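Local atomic coordinates of NAD-dependent aldehyde dehydrogenase (Burkholderia multivorans, PDB entry 5UJU), a protein that probably catalyses the NAD-dependent oxidation of aldehydes to carboxylic acids, possibly including glutamate gamma-semialdehyde. Residues G121-I126 / G224-L229; A164-A169 / S525-D530; T207-G212 / P288-I293; G232-V237 / P265-L270; Q311-T316 / V550-R555. All coordinates share one frame; numbering follows the deposited sequence.

How the contacts relate
Contacts 3 and 4 lie within one mixed sheet of the aldehyde dehydrogenase fold, contacts 1 and 5 adjoin it, and contact 2 lies farther off. Contacts 3 and 4 pair parallel strands, with centres about 10 Å apart and joined where Gly208 N meets Thr234 O. Contact 5, about 9 Å from contact 3 between centres, sets strand 313-317, the neighbour of 290-296, against the turn 550-553. Contact 1 packs helix 217-230 on helix 97-132, and its Asp228 makes a salt bridge to Arg553 of contact 5. Contact 2, centred about 13 Å from contact 1, touches it through Ala164 on Phe226 and, with contact 5, reaches the second subunit. The sodium ion seen at Gly348 and Gly458 involves none of the five.

Contact 1 of 5, residues G121-I126 / G224-L229; sequences GVSLEI and GLFADL
Ile126 and Phe226 form an apolar contact in a helix-helix interface of the aldehyde dehydrogenase fold, where helix 97-132 packs on helix 217-230. The short segment axes run close to antiparallel, 149° between their directions, and approach to 10.0 Å. At that spacing the gap is bridged mainly by side chains, and no hydrogen bond crosses it.

The aromatic contact is made at a ring edge. The CG2 branch of Ile126, anti to the backbone N, arrives near the plane of the Phe226 ring, 3.7 Å from its CZ. Ser123 contributes from one turn earlier, its O lying 4.1 Å from CE1 of Phe226 in an oblique approach.

The aliphatic contact uses the other branch of the isoleucine. CD1 of Ile126 meets CD1 of Leu229 at 4.2 Å, the two side chains crossing at about a right angle. Thus one branched residue serves two partners of the facing helix.

Around the pair, Ala164 of helix 158-175 touches Phe226, while Ala254 of helix 245-260 touches Ile126.

The polar element is the serine hydroxyl, beside its own backbone N (chi1 -70°). Ser123 OG hydrogen-bonds back to Trp119 O one turn earlier, yet faces Leu229, 3.6 Å from its CB.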
# COMPACT_ATOMS: atom_id res chain seq x y z
N GLY A 121 -1.69 -18.86 -12.69
CA GLY A 121 -1.67 -19.69 -13.89
C GLY A 121 -2.55 -19.13 -14.99
O GLY A 121 -2.12 -19.03 -16.15
N VAL A 122 -3.78 -18.74 -14.65
CA VAL A 122 -4.66 -18.15 -15.64
C VAL A 122 -4.05 -16.87 -16.21
O VAL A 122 -4.09 -16.61 -17.42
CB VAL A 122 -6.06 -17.92 -15.04
CG1 VAL A 122 -6.87 -16.92 -15.87
CG2 VAL A 122 -6.82 -19.25 -14.89
N SER A 123 -3.48 -16.04 -15.34
CA SER A 123 -2.84 -14.81 -15.82
C SER A 123 -1.72 -15.11 -16.81
O SER A 123 -1.62 -14.46 -17.86
CB SER A 123 -2.33 -13.98 -14.64
OG SER A 123 -3.41 -13.44 -13.91
N LEU A 124 -0.87 -16.09 -16.49
CA LEU A 124 0.26 -16.38 -17.37
C LEU A 124 -0.21 -16.96 -18.69
O LEU A 124 0.41 -16.70 -19.74
CB LEU A 124 1.24 -17.33 -16.69
CG LEU A 124 1.83 -16.78 -15.38
CD1 LEU A 124 2.64 -17.84 -14.61
CD2 LEU A 124 2.66 -15.54 -15.66
N GLU A 125 -1.28 -17.74 -18.67
CA GLU A 125 -1.83 -18.28 -19.91
C GLU A 125 -2.43 -17.19 -20.77
O GLU A 125 -2.26 -17.19 -21.99
CB GLU A 125 -2.86 -19.37 -19.59
CG GLU A 125 -3.60 -19.91 -20.81
CD GLU A 125 -2.73 -20.68 -21.80
OE1 GLU A 125 -1.63 -21.14 -21.42
OE2 GLU A 125 -3.16 -20.82 -22.96
N ILE A 126 -3.16 -16.25 -20.15
CA ILE A 126 -3.67 -15.11 -20.90
C ILE A 126 -2.52 -14.37 -21.59
O ILE A 126 -2.60 -14.06 -22.78
CB ILE A 126 -4.47 -14.16 -19.98
CG1 ILE A 126 -5.74 -14.85 -19.43
CG2 ILE A 126 -4.77 -12.84 -20.71
CD1 ILE A 126 -6.43 -14.07 -18.32
N GLY A 224 -2.18 -2.78 -14.03
CA GLY A 224 -3.29 -2.85 -13.09
C GLY A 224 -4.21 -4.04 -13.33
O GLY A 224 -4.65 -4.70 -12.39
N LEU A 225 -4.50 -4.33 -14.60
CA LEU A 225 -5.40 -5.44 -14.93
C LEU A 225 -4.86 -6.76 -14.41
O LEU A 225 -5.58 -7.53 -13.76
CB LEU A 225 -5.60 -5.49 -16.45
CG LEU A 225 -6.19 -6.75 -17.10
CD1 LEU A 225 -7.57 -7.09 -16.54
CD2 LEU A 225 -6.24 -6.57 -18.62
N PHE A 226 -3.58 -7.04 -14.66
CA PHE A 226 -3.00 -8.32 -14.29
C PHE A 226 -2.56 -8.37 -12.83
O PHE A 226 -2.56 -9.46 -12.25
CB PHE A 226 -1.86 -8.65 -15.25
CG PHE A 226 -2.35 -9.06 -16.60
CD1 PHE A 226 -2.78 -10.37 -16.81
CD2 PHE A 226 -2.50 -8.14 -17.62
CE1 PHE A 226 -3.29 -10.76 -18.04
CE2 PHE A 226 -3.01 -8.52 -18.85
CZ PHE A 226 -3.41 -9.84 -19.06
N ALA A 227 -2.20 -7.23 -12.22
CA ALA A 227 -2.07 -7.23 -10.77
C ALA A 227 -3.39 -7.59 -10.09
O ALA A 227 -3.41 -8.28 -9.06
CB ALA A 227 -1.59 -5.86 -10.29
N ASP A 228 -4.50 -7.07 -10.62
CA ASP A 228 -5.82 -7.40 -10.10
C ASP A 228 -6.09 -8.89 -10.24
O ASP A 228 -6.44 -9.57 -9.27
CB ASP A 228 -6.89 -6.59 -10.83
CG ASP A 228 -7.06 -5.16 -10.32
OD1 ASP A 228 -6.49 -4.81 -9.27
OD2 ASP A 228 -7.78 -4.37 -10.99
N LEU A 229 -5.90 -9.43 -11.46
CA LEU A 229 -6.23 -10.83 -11.72
C LEU A 229 -5.33 -11.78 -10.93
O LEU A 229 -5.81 -12.75 -10.35
CB LEU A 229 -6.11 -11.13 -13.22
CG LEU A 229 -7.24 -10.65 -14.12
CD1 LEU A 229 -6.86 -10.94 -15.58
CD2 LEU A 229 -8.55 -11.36 -13.72

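Contact 2 of 5, residues A164-A169 / S525-D530; sequences ALEAVA and SAAFSD. With EDO (1,2-ethanediol), chain G.
The Phe528 ring has Glu166 CB above it, off-centre, in a CH-pi contact: the carbon is 4.2 Å from the ring centroid and 28° off the ring normal. The ring belongs to the loop after strand 511-514, which here packs on helix 158-175 of the aldehyde dehydrogenase fold, beside the dimer interface. Leu165 CD2 comes in obliquely, 3.7 Å from Phe528 CZ, and its side chain crosses the phenylalanine at about a right angle. Outside the pair, Trp34 meets the same ring in a T-shaped (edge-to-face) arrangement.

The second flat group is the Glu166 carboxylate. Phe528 N donates to its OE2 over 2.8 Å, reaching it from above the carboxylate plane, 54° out of it. CG of Glu166 is anti to the backbone N, and the chain stays extended beyond it, spanning the gap from the helix to the loop. The other oxygen, OE1, makes a salt bridge with Arg163, which probably steadies the negative charge.

The third is the carboxylate of Asp530, which closes the loop on itself. Lys198 of the second subunit pairs with its OD1. A bound ethanediol, probably from the crystallisation liquor, sits at its OD2 and is also hydrogen-bonded to Arg560 and Lys198 of the second subunit. That OD2 accepts Ala526 N at 2.8 Å, on its anti side.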
# COMPACT_ATOMS: atom_id res chain seq x y z
N ALA A 164 2.91 -6.56 -17.87
CA ALA A 164 1.90 -7.41 -17.25
C ALA A 164 2.56 -8.55 -16.49
O ALA A 164 2.24 -8.81 -15.32
CB ALA A 164 0.93 -7.94 -18.31
N LEU A 165 3.53 -9.22 -17.12
CA LEU A 165 4.20 -10.35 -16.48
C LEU A 165 4.96 -9.90 -15.24
O LEU A 165 4.99 -10.60 -14.22
CB LEU A 165 5.16 -11.00 -17.47
CG LEU A 165 5.90 -12.22 -16.90
CD1 LEU A 165 5.00 -13.40 -16.88
CD2 LEU A 165 7.16 -12.53 -17.66
N GLU A 166 5.57 -8.71 -15.31
CA GLU A 166 6.22 -8.12 -14.15
C GLU A 166 5.24 -7.96 -12.99
O GLU A 166 5.57 -8.28 -11.84
CB GLU A 166 6.81 -6.76 -14.55
CG GLU A 166 7.53 -6.05 -13.44
CD GLU A 166 8.09 -4.72 -13.93
OE1 GLU A 166 7.30 -3.91 -14.46
OE2 GLU A 166 9.30 -4.50 -13.78
N ALA A 167 4.04 -7.45 -13.27
CA ALA A 167 3.04 -7.29 -12.22
C ALA A 167 2.64 -8.64 -11.62
O ALA A 167 2.47 -8.76 -10.40
CB ALA A 167 1.82 -6.56 -12.78
N VAL A 168 2.48 -9.67 -12.47
CA VAL A 168 2.15 -11.01 -11.97
C VAL A 168 3.27 -11.54 -11.09
O VAL A 168 3.02 -12.13 -10.03
CB VAL A 168 1.86 -11.96 -13.15
CG1 VAL A 168 1.71 -13.39 -12.66
CG2 VAL A 168 0.61 -11.52 -13.90
N ALA A 169 4.52 -11.29 -11.49
CA ALA A 169 5.66 -11.78 -10.72
C ALA A 169 5.73 -11.13 -9.34
O ALA A 169 5.98 -11.81 -8.34
CB ALA A 169 6.97 -11.54 -11.50
N SER A 525 11.91 2.56 -21.24
CA SER A 525 12.12 1.86 -19.98
C SER A 525 11.86 0.38 -20.19
O SER A 525 10.96 -0.00 -20.95
CB SER A 525 11.24 2.42 -18.84
OG SER A 525 9.88 2.03 -18.96
N ALA A 526 12.63 -0.45 -19.50
CA ALA A 526 12.54 -1.90 -19.63
C ALA A 526 11.92 -2.48 -18.38
O ALA A 526 12.34 -2.16 -17.26
CB ALA A 526 13.92 -2.52 -19.87
N ALA A 527 10.90 -3.33 -18.56
CA ALA A 527 10.37 -4.11 -17.45
C ALA A 527 11.49 -4.92 -16.81
O ALA A 527 12.50 -5.25 -17.45
CB ALA A 527 9.25 -5.06 -17.94
N PHE A 528 11.31 -5.25 -15.52
CA PHE A 528 12.23 -6.05 -14.71
C PHE A 528 13.56 -5.34 -14.45
O PHE A 528 14.53 -5.99 -14.05
CB PHE A 528 12.52 -7.43 -15.34
CG PHE A 528 11.29 -8.19 -15.74
CD1 PHE A 528 10.50 -8.82 -14.79
CD2 PHE A 528 10.92 -8.27 -17.08
CE1 PHE A 528 9.36 -9.52 -15.17
CE2 PHE A 528 9.79 -8.96 -17.47
CZ PHE A 528 9.01 -9.59 -16.51
N SER A 529 13.65 -4.05 -14.73
CA SER A 529 14.85 -3.30 -14.39
C SER A 529 14.50 -1.85 -14.05
O SER A 529 14.89 -1.35 -12.98
CB SER A 529 15.87 -3.38 -15.53
OG SER A 529 17.08 -2.71 -15.19
N ASP A 530 13.74 -1.18 -14.92
CA ASP A 530 13.41 0.23 -14.74
C ASP A 530 12.04 0.36 -14.07
O ASP A 530 11.03 -0.08 -14.63
CB ASP A 530 13.41 0.96 -16.09
CG ASP A 530 14.74 0.82 -16.82
OD1 ASP A 530 15.81 0.91 -16.17
OD2 ASP A 530 14.72 0.60 -18.05
C1 EDO G . 16.67 0.94 -21.49
O1 EDO G . 15.27 1.21 -21.50
C2 EDO G . 17.09 0.31 -20.16
O2 EDO G . 16.93 1.23 -19.07

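Contact 3 of 5, residues T207-G212 / P288-I293; sequences TGLVLG and PEIKLI
Gly208 and Leu292 approach each other closely, CA to CA 4.3 Å, within a parallel pair of strands in the Rossmann-like sheet of the aldehyde dehydrogenase fold. The register slips by one residue between the Thr207-Ile290 and Gly208-Leu292 bridges, making a beta bulge.

The tight part spans this slip. Leu209 N donates to Leu292 O over 2.8 Å, and Gly208 CA makes a CA-H...O contact with the same oxygen at 3.3 Å. Before the bulge, CG2 of Thr207 packs on CD1 of Ile290 at 3.8 Å, and Lys291 N binds Thr207 O at 2.9 Å, nearly along the C=O axis. On the face shared by Leu209 and Ile293, the leucine's CB meets CG2 of Ile290 at 3.8 Å, and further along CD1 of Leu211 touches CG2 of Ile293. Leu284 of helix 278-285 covers both Leu209 and Ile290.

The looser, wetter side is confined to Glu289 and Lys291, near exposed Pro288. The lysine chain bends at chi2 (-63°). Its NZ donates to Pro288 O within its own segment. Glu289 makes a salt bridge with Arg287. A water bridges the two segments here, accepting from Thr207 N and donating to Glu289 O at 2.7 Å.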
# COMPACT_ATOMS: atom_id res chain seq x y z
N THR A 207 -13.82 -6.31 -6.63
CA THR A 207 -13.82 -5.93 -8.03
C THR A 207 -12.90 -4.73 -8.23
O THR A 207 -13.05 -3.70 -7.57
CB THR A 207 -15.23 -5.62 -8.52
OG1 THR A 207 -16.02 -6.81 -8.44
CG2 THR A 207 -15.22 -5.12 -9.96
N GLY A 208 -11.97 -4.86 -9.16
CA GLY A 208 -11.08 -3.78 -9.54
C GLY A 208 -11.59 -3.10 -10.80
O GLY A 208 -12.32 -3.71 -11.59
N LEU A 209 -11.24 -1.83 -10.94
CA LEU A 209 -11.61 -1.02 -12.09
C LEU A 209 -10.32 -0.57 -12.79
O LEU A 209 -9.39 -0.08 -12.14
CB LEU A 209 -12.46 0.18 -11.65
CG LEU A 209 -12.77 1.28 -12.67
CD1 LEU A 209 -13.65 0.72 -13.79
CD2 LEU A 209 -13.41 2.55 -12.02
N VAL A 210 -10.25 -0.78 -14.11
CA VAL A 210 -9.12 -0.33 -14.92
C VAL A 210 -9.62 0.78 -15.84
O VAL A 210 -10.49 0.54 -16.68
CB VAL A 210 -8.48 -1.48 -15.71
CG1 VAL A 210 -7.38 -0.93 -16.63
CG2 VAL A 210 -7.87 -2.50 -14.76
N LEU A 211 -9.08 1.98 -15.65
CA LEU A 211 -9.49 3.17 -16.40
C LEU A 211 -8.41 3.45 -17.44
O LEU A 211 -7.28 3.83 -17.09
CB LEU A 211 -9.70 4.37 -15.48
CG LEU A 211 -10.83 4.22 -14.46
CD1 LEU A 211 -10.91 5.40 -13.51
CD2 LEU A 211 -12.15 4.08 -15.23
N GLY A 212 -8.77 3.27 -18.71
CA GLY A 212 -7.77 3.19 -19.75
C GLY A 212 -7.32 4.55 -20.25
O GLY A 212 -7.96 5.58 -20.01
N PRO A 288 -19.60 1.09 -3.90
CA PRO A 288 -18.96 0.35 -2.81
C PRO A 288 -18.34 -0.95 -3.27
O PRO A 288 -17.41 -1.44 -2.61
CB PRO A 288 -20.10 0.11 -1.81
CG PRO A 288 -21.36 0.48 -2.52
CD PRO A 288 -20.98 1.48 -3.58
N GLU A 289 -18.81 -1.52 -4.39
CA GLU A 289 -18.24 -2.77 -4.89
C GLU A 289 -16.87 -2.59 -5.53
O GLU A 289 -16.12 -3.55 -5.64
CB GLU A 289 -19.18 -3.41 -5.92
CG GLU A 289 -20.58 -3.79 -5.40
CD GLU A 289 -21.62 -2.68 -5.59
OE1 GLU A 289 -21.25 -1.50 -5.79
OE2 GLU A 289 -22.82 -2.99 -5.57
N ILE A 290 -16.53 -1.37 -5.94
CA ILE A 290 -15.24 -1.13 -6.58
C ILE A 290 -14.21 -0.93 -5.48
O ILE A 290 -14.26 0.06 -4.74
CB ILE A 290 -15.32 0.07 -7.53
CG1 ILE A 290 -16.36 -0.20 -8.62
CG2 ILE A 290 -13.94 0.40 -8.13
CD1 ILE A 290 -16.00 -1.39 -9.50
N LYS A 291 -13.30 -1.89 -5.33
CA LYS A 291 -12.33 -1.88 -4.24
C LYS A 291 -10.93 -1.48 -4.68
O LYS A 291 -10.11 -1.14 -3.82
CB LYS A 291 -12.25 -3.27 -3.58
CG LYS A 291 -13.56 -3.74 -2.99
CD LYS A 291 -13.98 -2.82 -1.88
CE LYS A 291 -15.12 -3.42 -1.10
NZ LYS A 291 -15.67 -2.43 -0.15
N LEU A 292 -10.65 -1.55 -5.97
CA LEU A 292 -9.35 -1.20 -6.53
C LEU A 292 -9.60 -0.36 -7.78
O LEU A 292 -10.54 -0.64 -8.54
CB LEU A 292 -8.52 -2.44 -6.88
CG LEU A 292 -8.35 -3.56 -5.83
CD1 LEU A 292 -7.63 -4.76 -6.35
CD2 LEU A 292 -7.60 -3.02 -4.64
N ILE A 293 -8.79 0.67 -7.99
CA ILE A 293 -8.87 1.48 -9.21
C ILE A 293 -7.46 1.73 -9.71
O ILE A 293 -6.61 2.19 -8.94
CB ILE A 293 -9.58 2.83 -8.97
CG1 ILE A 293 -11.00 2.63 -8.44
CG2 ILE A 293 -9.56 3.70 -10.27
CD1 ILE A 293 -11.71 3.94 -8.07
O HOH W 1 -16.47 -6.10 -4.69

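Contact 4 of 5, residues G232-V237 / P265-L270; sequences GNTVIV and PNVVTL
Thr269 and Ile236 are paired across two parallel strands, and their first torsions put CG1 of the isoleucine next to OG1 of the threonine. OG1 of Thr269 stands between the backbone N and the carbonyl carbon, the crowded position (chi1 53°), while CG1 of Ile236 is anti to its carbonyl carbon (chi1 -62°). The side chains point the same way, with Ile236 CG1 3.6 Å from Thr269 OG1.

The strands beneath them, 234-237 and 268-270, are parallel to within 13° and belong to a beta-alpha-beta crossover through helix 245-260. Three backbone bonds join them in alternation. Val235 N donates to Val267 O at 2.8 Å. Thr269 N then donates to Val235 O, and Val237 N to Thr269 O. On the face bearing Val235 and Val268, CG2 of Val237 meets CG1 of Val268, and Leu229 of helix 217-230 covers Val268. Where the first strand begins, Thr234 CG2 packs on Val267, just ahead of the second, while its OG1 is bonded to Thr207 on the neighbouring strand.

A water on the threonine side is hydrogen-bonded to Thr269 OG1 at 2.9 Å and can donate to Val235 O or Asn266 O, linking the three where the second strand starts. Val235 O is therefore probably gripped by both an amide and a water, and the buried hydroxyl of Thr269 has a polar partner although hydrocarbon lies beside it.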
# COMPACT_ATOMS: atom_id res chain seq x y z
N GLY A 232 -6.50 -12.44 -7.53
CA GLY A 232 -7.81 -13.04 -7.36
C GLY A 232 -8.98 -12.11 -7.47
O GLY A 232 -10.11 -12.52 -7.19
N ASN A 233 -8.77 -10.87 -7.88
CA ASN A 233 -9.87 -9.94 -8.00
C ASN A 233 -10.57 -10.14 -9.34
O ASN A 233 -10.01 -10.69 -10.28
CB ASN A 233 -9.35 -8.49 -7.89
CG ASN A 233 -8.72 -8.23 -6.55
OD1 ASN A 233 -9.43 -7.96 -5.59
ND2 ASN A 233 -7.40 -8.34 -6.46
N THR A 234 -11.81 -9.67 -9.41
CA THR A 234 -12.48 -9.50 -10.70
C THR A 234 -12.21 -8.08 -11.20
O THR A 234 -11.86 -7.19 -10.42
CB THR A 234 -13.99 -9.75 -10.57
OG1 THR A 234 -14.51 -8.94 -9.51
CG2 THR A 234 -14.30 -11.24 -10.27
N VAL A 235 -12.34 -7.88 -12.51
CA VAL A 235 -11.91 -6.63 -13.15
C VAL A 235 -12.96 -6.13 -14.13
O VAL A 235 -13.41 -6.89 -14.99
CB VAL A 235 -10.56 -6.80 -13.87
CG1 VAL A 235 -10.03 -5.47 -14.34
CG2 VAL A 235 -9.55 -7.49 -12.96
N ILE A 236 -13.29 -4.85 -14.05
CA ILE A 236 -14.04 -4.15 -15.10
C ILE A 236 -13.05 -3.25 -15.81
O ILE A 236 -12.39 -2.41 -15.18
CB ILE A 236 -15.22 -3.33 -14.52
CG1 ILE A 236 -16.25 -4.25 -13.82
CG2 ILE A 236 -15.88 -2.51 -15.62
CD1 ILE A 236 -17.27 -3.49 -12.99
N VAL A 237 -12.88 -3.46 -17.12
CA VAL A 237 -11.94 -2.69 -17.92
C VAL A 237 -12.73 -1.61 -18.66
O VAL A 237 -13.61 -1.92 -19.47
CB VAL A 237 -11.18 -3.58 -18.91
CG1 VAL A 237 -10.21 -2.75 -19.74
CG2 VAL A 237 -10.43 -4.69 -18.17
N PRO A 265 -16.54 -16.35 -17.18
CA PRO A 265 -15.77 -15.36 -17.95
C PRO A 265 -16.00 -13.94 -17.48
O PRO A 265 -15.16 -13.08 -17.77
CB PRO A 265 -16.25 -15.58 -19.39
CG PRO A 265 -17.61 -16.21 -19.25
CD PRO A 265 -17.49 -17.10 -18.03
N ASN A 266 -17.10 -13.67 -16.77
CA ASN A 266 -17.32 -12.32 -16.25
C ASN A 266 -16.38 -11.95 -15.11
O ASN A 266 -16.56 -10.87 -14.53
CB ASN A 266 -18.77 -12.18 -15.80
CG ASN A 266 -19.72 -12.27 -16.95
OD1 ASN A 266 -19.40 -11.83 -18.05
ND2 ASN A 266 -20.89 -12.88 -16.73
N VAL A 267 -15.40 -12.79 -14.76
CA VAL A 267 -14.28 -12.29 -13.98
C VAL A 267 -13.68 -11.05 -14.64
O VAL A 267 -13.25 -10.12 -13.94
CB VAL A 267 -13.23 -13.42 -13.77
CG1 VAL A 267 -11.90 -12.85 -13.24
CG2 VAL A 267 -13.78 -14.45 -12.78
N VAL A 268 -13.70 -10.97 -15.97
CA VAL A 268 -13.23 -9.78 -16.70
C VAL A 268 -14.32 -9.33 -17.67
O VAL A 268 -14.76 -10.11 -18.53
CB VAL A 268 -11.92 -10.05 -17.45
CG1 VAL A 268 -11.50 -8.81 -18.24
CG2 VAL A 268 -10.83 -10.46 -16.48
N THR A 269 -14.73 -8.06 -17.56
CA THR A 269 -15.72 -7.48 -18.46
C THR A 269 -15.20 -6.17 -19.06
O THR A 269 -14.23 -5.58 -18.57
CB THR A 269 -17.06 -7.21 -17.76
OG1 THR A 269 -16.85 -6.42 -16.58
CG2 THR A 269 -17.74 -8.54 -17.37
N LEU A 270 -15.86 -5.73 -20.12
CA LEU A 270 -15.45 -4.55 -20.88
C LEU A 270 -16.57 -3.53 -20.84
O LEU A 270 -17.67 -3.80 -21.31
CB LEU A 270 -15.13 -4.91 -22.33
CG LEU A 270 -14.70 -3.71 -23.16
CD1 LEU A 270 -13.20 -3.43 -22.94
CD2 LEU A 270 -15.04 -3.88 -24.65
O HOH W 2 -15.91 -8.06 -14.42

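Contact 5 of 5, residues Q311-T316 / V550-R555; sequences QAQVYT and VANRFR
Tyr315 and Arg553 stack where strand 313-317, beside strand 290-296 in the sheet, faces the type I turn Val550-Arg553 that leads into the C-terminal strand. The guanidinium lies flat on the phenol ring, planes 18° apart and centres 3.9 Å apart, which is also a cation-pi contact. NH2 is the atom over the ring centre, 3.3 Å from Tyr315 CD2. The extended chain of Arg553 from CG to NE delivers the group there. Phe549 makes a further cation-pi contact with it, and its O accepts from Arg553 NE.

Direct hydrogen bonding falls to Gln313. Its NE2 donates to Asn552 O at 2.8 Å, a bent bond (130° at the hydrogen) coming from above the carbonyl plane. The two side-chain amides are stacked, 20° apart, and Asn552 OD1 is hydrogen-bonded to Arg205. Within its own strand, Tyr315 OH donates to Gln313 OE1 at 2.9 Å, in plane and on a lone pair, which helps fix how the amide is turned.

Two waters each donate to Tyr315 OH; one accepts from Asn552 N at 3.0 Å, the other from Asn552 ND2.

Arg553 NH1 also makes salt bridges to Asp228 and Asp294. The arginine's positive charge is thus probably balanced by two carboxylates while aromatic rings hold its flat group.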
# COMPACT_ATOMS: atom_id res chain seq x y z
N GLN A 311 -13.40 4.39 -0.78
CA GLN A 311 -13.63 2.97 -0.53
C GLN A 311 -12.67 2.08 -1.30
O GLN A 311 -12.66 0.86 -1.07
CB GLN A 311 -15.09 2.61 -0.88
CG GLN A 311 -15.30 2.19 -2.33
CD GLN A 311 -15.15 3.32 -3.34
OE1 GLN A 311 -15.10 4.51 -2.99
NE2 GLN A 311 -15.03 2.95 -4.60
N ALA A 312 -11.85 2.63 -2.18
CA ALA A 312 -10.97 1.84 -3.02
C ALA A 312 -9.52 2.19 -2.75
O ALA A 312 -9.20 3.27 -2.24
CB ALA A 312 -11.29 2.06 -4.50
N GLN A 313 -8.64 1.25 -3.09
CA GLN A 313 -7.22 1.53 -3.27
C GLN A 313 -7.01 2.07 -4.67
O GLN A 313 -7.35 1.39 -5.65
CB GLN A 313 -6.39 0.27 -3.10
CG GLN A 313 -6.47 -0.34 -1.77
CD GLN A 313 -6.11 -1.79 -1.87
OE1 GLN A 313 -5.28 -2.18 -2.70
NE2 GLN A 313 -6.78 -2.60 -1.09
N VAL A 314 -6.46 3.28 -4.78
CA VAL A 314 -6.36 3.99 -6.04
C VAL A 314 -4.89 4.10 -6.45
O VAL A 314 -4.06 4.60 -5.67
CB VAL A 314 -7.02 5.37 -5.95
CG1 VAL A 314 -6.98 6.08 -7.30
CG2 VAL A 314 -8.45 5.23 -5.48
N TYR A 315 -4.58 3.64 -7.66
CA TYR A 315 -3.25 3.73 -8.24
C TYR A 315 -3.33 4.61 -9.48
O TYR A 315 -4.15 4.35 -10.36
CB TYR A 315 -2.72 2.35 -8.62
CG TYR A 315 -2.83 1.36 -7.47
CD1 TYR A 315 -1.78 1.20 -6.57
CD2 TYR A 315 -3.98 0.59 -7.30
CE1 TYR A 315 -1.86 0.31 -5.53
CE2 TYR A 315 -4.08 -0.31 -6.24
CZ TYR A 315 -3.02 -0.43 -5.36
OH TYR A 315 -3.08 -1.32 -4.31
N THR A 316 -2.51 5.66 -9.53
CA THR A 316 -2.67 6.67 -10.56
C THR A 316 -1.36 6.91 -11.28
O THR A 316 -0.29 6.85 -10.67
CB THR A 316 -3.19 8.01 -10.01
OG1 THR A 316 -2.29 8.49 -8.99
CG2 THR A 316 -4.60 7.87 -9.42
N VAL A 550 1.34 -4.21 -5.46
CA VAL A 550 0.50 -5.42 -5.41
C VAL A 550 0.12 -5.85 -3.99
O VAL A 550 -0.89 -6.56 -3.82
CB VAL A 550 1.19 -6.60 -6.13
CG1 VAL A 550 1.47 -6.27 -7.57
CG2 VAL A 550 2.46 -7.02 -5.39
N ALA A 551 0.88 -5.50 -2.95
CA ALA A 551 0.73 -6.15 -1.65
C ALA A 551 -0.60 -5.84 -0.98
O ALA A 551 -0.99 -6.57 -0.06
CB ALA A 551 1.86 -5.73 -0.70
N ASN A 552 -1.28 -4.78 -1.38
CA ASN A 552 -2.56 -4.42 -0.79
C ASN A 552 -3.76 -4.95 -1.58
O ASN A 552 -4.89 -4.68 -1.19
CB ASN A 552 -2.68 -2.90 -0.66
CG ASN A 552 -3.34 -2.48 0.63
OD1 ASN A 552 -3.58 -3.30 1.52
ND2 ASN A 552 -3.62 -1.19 0.75
N ARG A 553 -3.54 -5.64 -2.70
CA ARG A 553 -4.67 -6.07 -3.53
C ARG A 553 -5.30 -7.37 -3.07
O ARG A 553 -6.33 -7.78 -3.61
CB ARG A 553 -4.23 -6.20 -5.00
CG ARG A 553 -3.58 -4.90 -5.56
CD ARG A 553 -3.28 -5.03 -7.06
NE ARG A 553 -2.55 -3.87 -7.56
CZ ARG A 553 -3.07 -2.94 -8.37
NH1 ARG A 553 -4.33 -3.02 -8.80
NH2 ARG A 553 -2.31 -1.91 -8.75
N PHE A 554 -4.70 -8.04 -2.08
CA PHE A 554 -5.28 -9.20 -1.43
C PHE A 554 -5.14 -8.97 0.07
O PHE A 554 -4.35 -8.13 0.51
CB PHE A 554 -4.57 -10.52 -1.82
CG PHE A 554 -3.14 -10.56 -1.38
CD1 PHE A 554 -2.79 -11.15 -0.17
CD2 PHE A 554 -2.15 -9.95 -2.13
CE1 PHE A 554 -1.47 -11.16 0.27
CE2 PHE A 554 -0.82 -9.95 -1.70
CZ PHE A 554 -0.48 -10.56 -0.50
N ARG A 555 -5.93 -9.72 0.84
CA ARG A 555 -5.80 -9.74 2.29
C ARG A 555 -5.69 -11.20 2.73
O ARG A 555 -5.85 -12.12 1.92
CB ARG A 555 -6.97 -9.03 2.97
CG ARG A 555 -7.21 -7.56 2.55
CD ARG A 555 -6.23 -6.57 3.21
NE ARG A 555 -4.88 -6.70 2.67
CZ ARG A 555 -3.76 -6.48 3.36
NH1 ARG A 555 -3.83 -6.12 4.63
NH2 ARG A 555 -2.58 -6.65 2.77
O HOH W 3 -1.02 -2.98 -3.73
O HOH W 4 -2.74 0.40 -1.96